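Local coordinates for protein peptidoglycan D,D-transpeptidase FtsI (Yersinia pestis, PDB 6SYN) that probably cross-links septal peptidoglycan during cell division, acting as a class B penicillin-binding protein whose D,D-transpeptidase site binds a penicillin-derived ligand, at residues 381-386 against 407-412; 262-267 against 402-407; 443-448 against 476-481. All coordinates share one frame; numbering follows the deposited sequence.

Contact 1 of 3, residues 381-386 against 407-412; sequences GSMGVY and PLVRTV
Where helix 370-381 gives way to strand 385-386, the backbone of Met383 passes close to helix 406-416, with Met383 CA 5.2 Å from Val409 CA. Met383 has positive phi, and the helix end is a Schellman motif. Val409 presses on this turn with both its methyls. Val409 CG1 is anti to the backbone N (chi1 178°) and lies 3.5 Å from Met383 CA. Val409 CG2 lies 3.9 Å from the N of Gly384, which also has positive phi and packs directly against this methyl.

The Met383 side chain bends at chi2 and runs across the Arg410 side chain at about a right angle. Met383 SD rests against the root of the arginine, 3.5 Å from Arg410 CA. Met383 CG lies over one face of the guanidinium, 3.6 Å above the plane and displaced toward the rim. The charge of Arg410 is met by Glu406, one helical turn back, through a salt bridge at NH1.

Pro469 and Val413 also touch Met383. On the helix 255-264 side, Met260 packs on Val409. Gly384 is hydrogen-bonded through its backbone to Ile403, beside the two-stranded antiparallel pairing of 385-386 with 401-402.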
# COMPACT_ATOMS: atom_id res chain seq x y z
N GLY A 381 15.67 -7.23 -5.54
CA GLY A 381 16.49 -7.00 -4.34
C GLY A 381 17.21 -8.24 -3.87
O GLY A 381 18.35 -8.11 -3.41
N SER A 382 16.57 -9.42 -3.96
CA SER A 382 17.18 -10.73 -3.59
C SER A 382 18.19 -11.18 -4.66
O SER A 382 18.82 -12.25 -4.47
CB SER A 382 16.12 -11.77 -3.31
OG SER A 382 15.22 -11.91 -4.41
N MET A 383 18.36 -10.38 -5.73
CA MET A 383 19.14 -10.71 -6.95
C MET A 383 18.51 -11.95 -7.61
O MET A 383 19.25 -12.93 -7.85
CB MET A 383 20.62 -10.95 -6.65
CG MET A 383 21.31 -9.77 -5.96
SD MET A 383 21.33 -8.24 -6.94
CE MET A 383 21.34 -7.03 -5.62
N GLY A 384 17.20 -11.91 -7.87
CA GLY A 384 16.48 -12.90 -8.71
C GLY A 384 15.98 -14.11 -7.94
O GLY A 384 15.92 -15.21 -8.54
N VAL A 385 15.59 -13.94 -6.67
CA VAL A 385 14.98 -15.02 -5.83
C VAL A 385 13.55 -14.61 -5.46
O VAL A 385 13.39 -13.79 -4.53
CB VAL A 385 15.85 -15.34 -4.60
CG1 VAL A 385 15.16 -16.30 -3.63
CG2 VAL A 385 17.21 -15.87 -5.01
N TYR A 386 12.56 -15.15 -6.18
CA TYR A 386 11.11 -14.92 -5.97
C TYR A 386 10.68 -15.65 -4.69
O TYR A 386 10.60 -16.89 -4.71
CB TYR A 386 10.32 -15.39 -7.19
CG TYR A 386 8.82 -15.19 -7.10
CD1 TYR A 386 8.25 -13.97 -7.39
CD2 TYR A 386 7.99 -16.24 -6.75
CE1 TYR A 386 6.87 -13.78 -7.32
CE2 TYR A 386 6.61 -16.07 -6.67
CZ TYR A 386 6.05 -14.84 -6.95
OH TYR A 386 4.70 -14.66 -6.88
N PRO A 407 24.09 -12.68 -11.10
CA PRO A 407 24.97 -11.63 -11.63
C PRO A 407 24.28 -10.77 -12.71
O PRO A 407 24.64 -9.61 -12.86
CB PRO A 407 26.19 -12.37 -12.21
CG PRO A 407 26.00 -13.83 -11.80
CD PRO A 407 24.51 -14.02 -11.56
N LEU A 408 23.33 -11.38 -13.42
CA LEU A 408 22.43 -10.72 -14.41
C LEU A 408 21.62 -9.63 -13.70
O LEU A 408 21.57 -8.50 -14.23
CB LEU A 408 21.53 -11.79 -15.04
CG LEU A 408 20.90 -11.43 -16.38
CD1 LEU A 408 20.51 -12.68 -17.15
CD2 LEU A 408 19.70 -10.51 -16.19
N VAL A 409 21.02 -9.95 -12.54
CA VAL A 409 20.13 -9.03 -11.77
C VAL A 409 20.99 -7.93 -11.11
O VAL A 409 20.53 -6.76 -11.09
CB VAL A 409 19.29 -9.80 -10.73
CG1 VAL A 409 18.40 -8.89 -9.90
CG2 VAL A 409 18.44 -10.89 -11.37
N ARG A 410 22.18 -8.29 -10.61
CA ARG A 410 23.07 -7.39 -9.84
C ARG A 410 23.56 -6.27 -10.77
O ARG A 410 23.57 -5.11 -10.33
CB ARG A 410 24.24 -8.16 -9.21
CG ARG A 410 25.22 -7.29 -8.44
CD ARG A 410 26.15 -8.07 -7.52
NE ARG A 410 25.49 -8.36 -6.25
CZ ARG A 410 25.31 -9.57 -5.71
NH1 ARG A 410 25.77 -10.66 -6.31
NH2 ARG A 410 24.68 -9.69 -4.55
N THR A 411 23.91 -6.63 -12.01
CA THR A 411 24.30 -5.68 -13.09
C THR A 411 23.18 -4.66 -13.31
O THR A 411 23.50 -3.47 -13.45
CB THR A 411 24.66 -6.42 -14.39
OG1 THR A 411 25.95 -7.01 -14.22
CG2 THR A 411 24.71 -5.52 -15.60
N VAL A 412 21.92 -5.12 -13.35
CA VAL A 412 20.74 -4.24 -13.60
C VAL A 412 20.43 -3.44 -12.33
O VAL A 412 20.06 -2.26 -12.46
CB VAL A 412 19.52 -5.03 -14.10
CG1 VAL A 412 18.28 -4.16 -14.22
CG2 VAL A 412 19.81 -5.71 -15.43

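Contact 2 of 3, residues 262-267 against 402-407; sequences ALQHGV and RIFPEP
Gln264, in the last turn of helix 255-264, extends its amide to Phe404 and Pro405, just ahead of helix 406-416. No hydrogen bond joins the two segments. The contact is small, and van der Waals touches make it up.

The more enclosed part is at Phe404. The Gln264 amide and the phenyl ring are nearly parallel, with planes 15° apart. NE2 of Gln264 is 3.7 Å from CZ of Phe404, and CD of Gln264 is 4.1 Å from CE2 of the same ring. The glutamine CG is anti to the backbone N (chi1 -179°), and a bend at chi2 turns the amide toward the ring. Phe404 is buried, and its ring also meets Thr324 of helix 319-327.

The open part is at Pro405, where the approach is equally close but less surface is covered. Here Gln264 OE1 lies 3.7 Å from Pro405 CD, and the two side chains cross at about a right angle. Gln264 and Pro405 are both exposed, so this side faces solvent.

Within 402-407, Arg402 NH1 donates to Phe404 O over 3.1 Å, almost straight at 179°. The oxygen lies in the guanidinium plane, and the donor lies in the carbonyl plane. This helps orient the Phe404 carbonyl just before Pro405, the N-cap residue of helix 406-416. Across the contact, helix 255-264 ends in a Schellman motif at Gly266, where Val267 N bonds to Ala262 O at 2.9 Å.

The contact therefore joins the end of one helix to the start of another. Leu408 also touches Gln264, and Leu263 packs on Val412 one turn further along. Arg327, at the end of helix 319-327, gives a hydrogen bond from NE to Ile403 O.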
# COMPACT_ATOMS: atom_id res chain seq x y z
N ALA A 262 16.35 -8.61 -22.08
CA ALA A 262 17.15 -8.27 -23.28
C ALA A 262 18.61 -8.72 -23.10
O ALA A 262 19.20 -9.21 -24.07
CB ALA A 262 17.06 -6.78 -23.55
N LEU A 263 19.16 -8.56 -21.89
CA LEU A 263 20.52 -9.06 -21.54
C LEU A 263 20.56 -10.59 -21.69
O LEU A 263 21.45 -11.08 -22.41
CB LEU A 263 20.87 -8.61 -20.12
CG LEU A 263 21.15 -7.11 -19.95
CD1 LEU A 263 21.28 -6.74 -18.48
CD2 LEU A 263 22.40 -6.70 -20.70
N GLN A 264 19.62 -11.31 -21.08
CA GLN A 264 19.55 -12.80 -21.12
C GLN A 264 19.40 -13.29 -22.57
O GLN A 264 20.04 -14.29 -22.91
CB GLN A 264 18.38 -13.34 -20.30
CG GLN A 264 18.30 -14.86 -20.31
CD GLN A 264 17.72 -15.40 -19.02
OE1 GLN A 264 18.45 -15.77 -18.10
NE2 GLN A 264 16.40 -15.43 -18.95
N HIS A 265 18.56 -12.62 -23.36
CA HIS A 265 18.26 -12.99 -24.77
C HIS A 265 19.41 -12.58 -25.69
O HIS A 265 19.30 -12.83 -26.91
CB HIS A 265 16.93 -12.36 -25.22
CG HIS A 265 15.72 -13.11 -24.79
ND1 HIS A 265 14.83 -13.66 -25.69
CD2 HIS A 265 15.24 -13.41 -23.56
CE1 HIS A 265 13.85 -14.25 -25.03
NE2 HIS A 265 14.07 -14.11 -23.73
N GLY A 266 20.47 -11.97 -25.15
CA GLY A 266 21.67 -11.54 -25.90
C GLY A 266 21.35 -10.48 -26.94
O GLY A 266 22.15 -10.30 -27.87
N VAL A 267 20.23 -9.77 -26.77
CA VAL A 267 19.76 -8.68 -27.68
C VAL A 267 20.73 -7.50 -27.56
O VAL A 267 20.98 -6.82 -28.58
CB VAL A 267 18.31 -8.30 -27.35
CG1 VAL A 267 17.93 -6.91 -27.84
CG2 VAL A 267 17.34 -9.34 -27.88
N ARG A 402 14.56 -19.38 -7.67
CA ARG A 402 15.44 -18.61 -8.59
C ARG A 402 14.70 -18.42 -9.92
O ARG A 402 14.23 -19.42 -10.48
CB ARG A 402 16.77 -19.35 -8.77
CG ARG A 402 17.60 -18.93 -9.97
CD ARG A 402 18.51 -17.75 -9.69
NE ARG A 402 19.28 -17.91 -8.47
CZ ARG A 402 19.95 -16.93 -7.87
NH1 ARG A 402 19.95 -15.71 -8.40
NH2 ARG A 402 20.60 -17.16 -6.75
N ILE A 403 14.59 -17.18 -10.40
CA ILE A 403 13.90 -16.85 -11.68
C ILE A 403 14.88 -16.19 -12.65
O ILE A 403 14.70 -16.39 -13.87
CB ILE A 403 12.64 -15.99 -11.43
CG1 ILE A 403 12.95 -14.73 -10.63
CG2 ILE A 403 11.56 -16.83 -10.77
CD1 ILE A 403 12.15 -13.53 -11.06
N PHE A 404 15.87 -15.44 -12.15
CA PHE A 404 17.00 -14.91 -12.96
C PHE A 404 18.32 -15.19 -12.26
O PHE A 404 18.39 -15.13 -11.03
CB PHE A 404 16.83 -13.41 -13.24
CG PHE A 404 16.19 -13.10 -14.56
CD1 PHE A 404 14.85 -13.40 -14.80
CD2 PHE A 404 16.92 -12.53 -15.59
CE1 PHE A 404 14.27 -13.12 -16.03
CE2 PHE A 404 16.34 -12.25 -16.82
CZ PHE A 404 15.01 -12.54 -17.03
N PRO A 405 19.40 -15.46 -13.02
CA PRO A 405 20.73 -15.67 -12.44
C PRO A 405 21.26 -14.41 -11.73
O PRO A 405 21.12 -13.33 -12.27
CB PRO A 405 21.62 -16.01 -13.65
CG PRO A 405 20.66 -16.36 -14.77
CD PRO A 405 19.41 -15.57 -14.49
N GLU A 406 21.88 -14.59 -10.56
CA GLU A 406 22.24 -13.50 -9.61
C GLU A 406 23.03 -12.38 -10.31
O GLU A 406 22.71 -11.21 -10.13
CB GLU A 406 23.01 -14.06 -8.41
CG GLU A 406 23.68 -13.00 -7.56
CD GLU A 406 24.41 -13.55 -6.35
OE1 GLU A 406 24.25 -12.97 -5.25
OE2 GLU A 406 25.17 -14.53 -6.51
N PRO A 407 24.09 -12.68 -11.10
CA PRO A 407 24.97 -11.63 -11.63
C PRO A 407 24.28 -10.77 -12.71
O PRO A 407 24.64 -9.61 -12.86
CB PRO A 407 26.19 -12.37 -12.21
CG PRO A 407 26.00 -13.83 -11.80
CD PRO A 407 24.51 -14.02 -11.56

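Contact 3 of 3, residues 443-448 against 476-481; sequences AKKVGP and VINDPQ
Lys445 and Asn478 meet across the five-stranded antiparallel sheet of the transpeptidase domain, the central sheet of the penicillin-binding protein/beta-lactamase type fold. They lie on strands 437-446 and 471-478, which are not neighbours: strand 455-464 runs between them. The lysine side chain spans this middle strand.

In the first shell, Lys445 NZ donates to Asn478 OD1 over 2.7 Å. The C=O...N angle is 141°, and the donor is tilted 16° from the carbonyl plane. The two side chains cross at about a right angle. Bends at chi3 and chi4 turn the ammonium toward the amide. Lys445 CD also lies alongside, 3.5 Å from Asn478 OD1. The aliphatic part of the lysine grazes Asp479, with Lys445 CD 4.4 Å from Asp479 CB.

The second shell positions these groups. Asn478 ND2 has a weak hydrogen bond to Ser204 OG. The Asp479 carboxylate forms a salt bridge with Arg455 through OD2. That oxygen is 5.8 Å from Lys445 NZ, so it may still add some electrostatic pull on the ammonium.

Next to Lys445, Lys444 touches the penicillin-derived ligand, and its backbone N is hydrogen-bonded to Tyr364 OH. The Lys445 side chain itself is about 10 Å from the ligand. At the outer end, Gln481 NE2 reaches the other aspartate oxygen, Asp479 OD1, on its syn side over 2.8 Å and 27° out of the carboxylate plane.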
# COMPACT_ATOMS: atom_id res chain seq x y z
N ALA A 443 2.70 6.94 -14.76
CA ALA A 443 1.70 6.21 -15.57
C ALA A 443 0.53 7.14 -15.87
O ALA A 443 0.06 7.82 -14.94
CB ALA A 443 1.24 4.96 -14.85
N LYS A 444 0.11 7.21 -17.14
CA LYS A 444 -1.15 7.86 -17.55
C LYS A 444 -2.30 6.99 -17.05
O LYS A 444 -2.21 5.75 -17.20
CB LYS A 444 -1.20 8.08 -19.07
CG LYS A 444 -0.65 9.43 -19.52
CD LYS A 444 -0.94 9.76 -20.97
CE LYS A 444 -1.07 11.25 -21.22
NZ LYS A 444 -0.32 11.67 -22.44
N LYS A 445 -3.30 7.60 -16.42
CA LYS A 445 -4.45 6.90 -15.78
C LYS A 445 -5.50 6.59 -16.84
O LYS A 445 -6.00 7.53 -17.48
CB LYS A 445 -5.05 7.74 -14.65
CG LYS A 445 -4.51 7.44 -13.27
CD LYS A 445 -5.23 8.19 -12.18
CE LYS A 445 -6.66 7.72 -11.96
NZ LYS A 445 -6.78 6.88 -10.74
N VAL A 446 -5.83 5.31 -17.02
CA VAL A 446 -6.86 4.85 -18.00
C VAL A 446 -8.24 4.97 -17.33
O VAL A 446 -8.34 4.72 -16.11
CB VAL A 446 -6.53 3.43 -18.51
CG1 VAL A 446 -6.83 2.35 -17.49
CG2 VAL A 446 -7.22 3.14 -19.83
N GLY A 447 -9.26 5.38 -18.09
CA GLY A 447 -10.60 5.70 -17.57
C GLY A 447 -11.53 4.50 -17.62
O GLY A 447 -11.09 3.37 -17.86
N PRO A 448 -12.85 4.71 -17.38
CA PRO A 448 -13.83 3.63 -17.44
C PRO A 448 -13.97 3.08 -18.87
O PRO A 448 -14.26 1.90 -19.01
CB PRO A 448 -15.15 4.29 -17.00
CG PRO A 448 -14.74 5.61 -16.37
CD PRO A 448 -13.46 6.01 -17.07
N VAL A 476 3.41 4.80 -4.57
CA VAL A 476 2.55 5.30 -5.68
C VAL A 476 1.63 6.39 -5.11
O VAL A 476 0.93 6.10 -4.12
CB VAL A 476 1.75 4.16 -6.36
CG1 VAL A 476 0.87 3.39 -5.38
CG2 VAL A 476 0.91 4.66 -7.53
N ILE A 477 1.68 7.60 -5.67
CA ILE A 477 0.69 8.69 -5.40
C ILE A 477 -0.30 8.68 -6.57
O ILE A 477 0.13 8.91 -7.72
CB ILE A 477 1.35 10.08 -5.25
CG1 ILE A 477 2.48 10.10 -4.22
CG2 ILE A 477 0.30 11.14 -4.96
CD1 ILE A 477 2.04 9.86 -2.80
N ASN A 478 -1.57 8.44 -6.27
CA ASN A 478 -2.65 8.32 -7.28
C ASN A 478 -3.30 9.70 -7.43
O ASN A 478 -3.91 10.19 -6.45
CB ASN A 478 -3.58 7.17 -6.91
CG ASN A 478 -4.95 7.27 -7.55
OD1 ASN A 478 -5.07 7.39 -8.77
ND2 ASN A 478 -5.99 7.20 -6.72
N ASP A 479 -3.09 10.32 -8.60
CA ASP A 479 -3.74 11.56 -9.12
C ASP A 479 -3.31 12.80 -8.33
O ASP A 479 -4.17 13.54 -7.83
CB ASP A 479 -5.26 11.43 -9.19
CG ASP A 479 -5.91 12.47 -10.09
OD1 ASP A 479 -5.18 13.17 -10.81
OD2 ASP A 479 -7.14 12.58 -10.05
N PRO A 480 -2.00 13.12 -8.27
CA PRO A 480 -1.53 14.39 -7.72
C PRO A 480 -2.03 15.58 -8.55
O PRO A 480 -1.83 15.57 -9.74
CB PRO A 480 0.01 14.29 -7.75
CG PRO A 480 0.30 13.21 -8.78
CD PRO A 480 -0.89 12.28 -8.75
N GLN A 481 -2.67 16.56 -7.89
CA GLN A 481 -3.40 17.68 -8.54
C GLN A 481 -2.90 19.05 -8.04
O GLN A 481 -3.67 20.01 -8.14
CB GLN A 481 -4.91 17.55 -8.28
CG GLN A 481 -5.62 16.56 -9.19
CD GLN A 481 -5.46 16.87 -10.66
OE1 GLN A 481 -5.14 17.99 -11.06
NE2 GLN A 481 -5.69 15.87 -11.49

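All three contacts lie in the transpeptidase domain. Contacts 1 and 2 are neighbours, with centres about 9 Å apart. They share Pro407 and helix 406-416, and their segments alternate along the chain: 262-267, 381-386, 402-407, 407-412. They also touch directly, with Val409 CG2 3.5 Å from Phe404 CB. Together they tie the start of helix 406-416 to the ends of helices 255-264 and 370-381. Contact 3 comes later in the chain, on the five-stranded sheet. Its centre is about 30 Å from contact 1 and about 32 Å from contact 2, with nearest atoms about 17 and 21 Å away. Only contact 3 includes a ligand-pocket residue, Lys444; contacts 1 and 2 lie far from it.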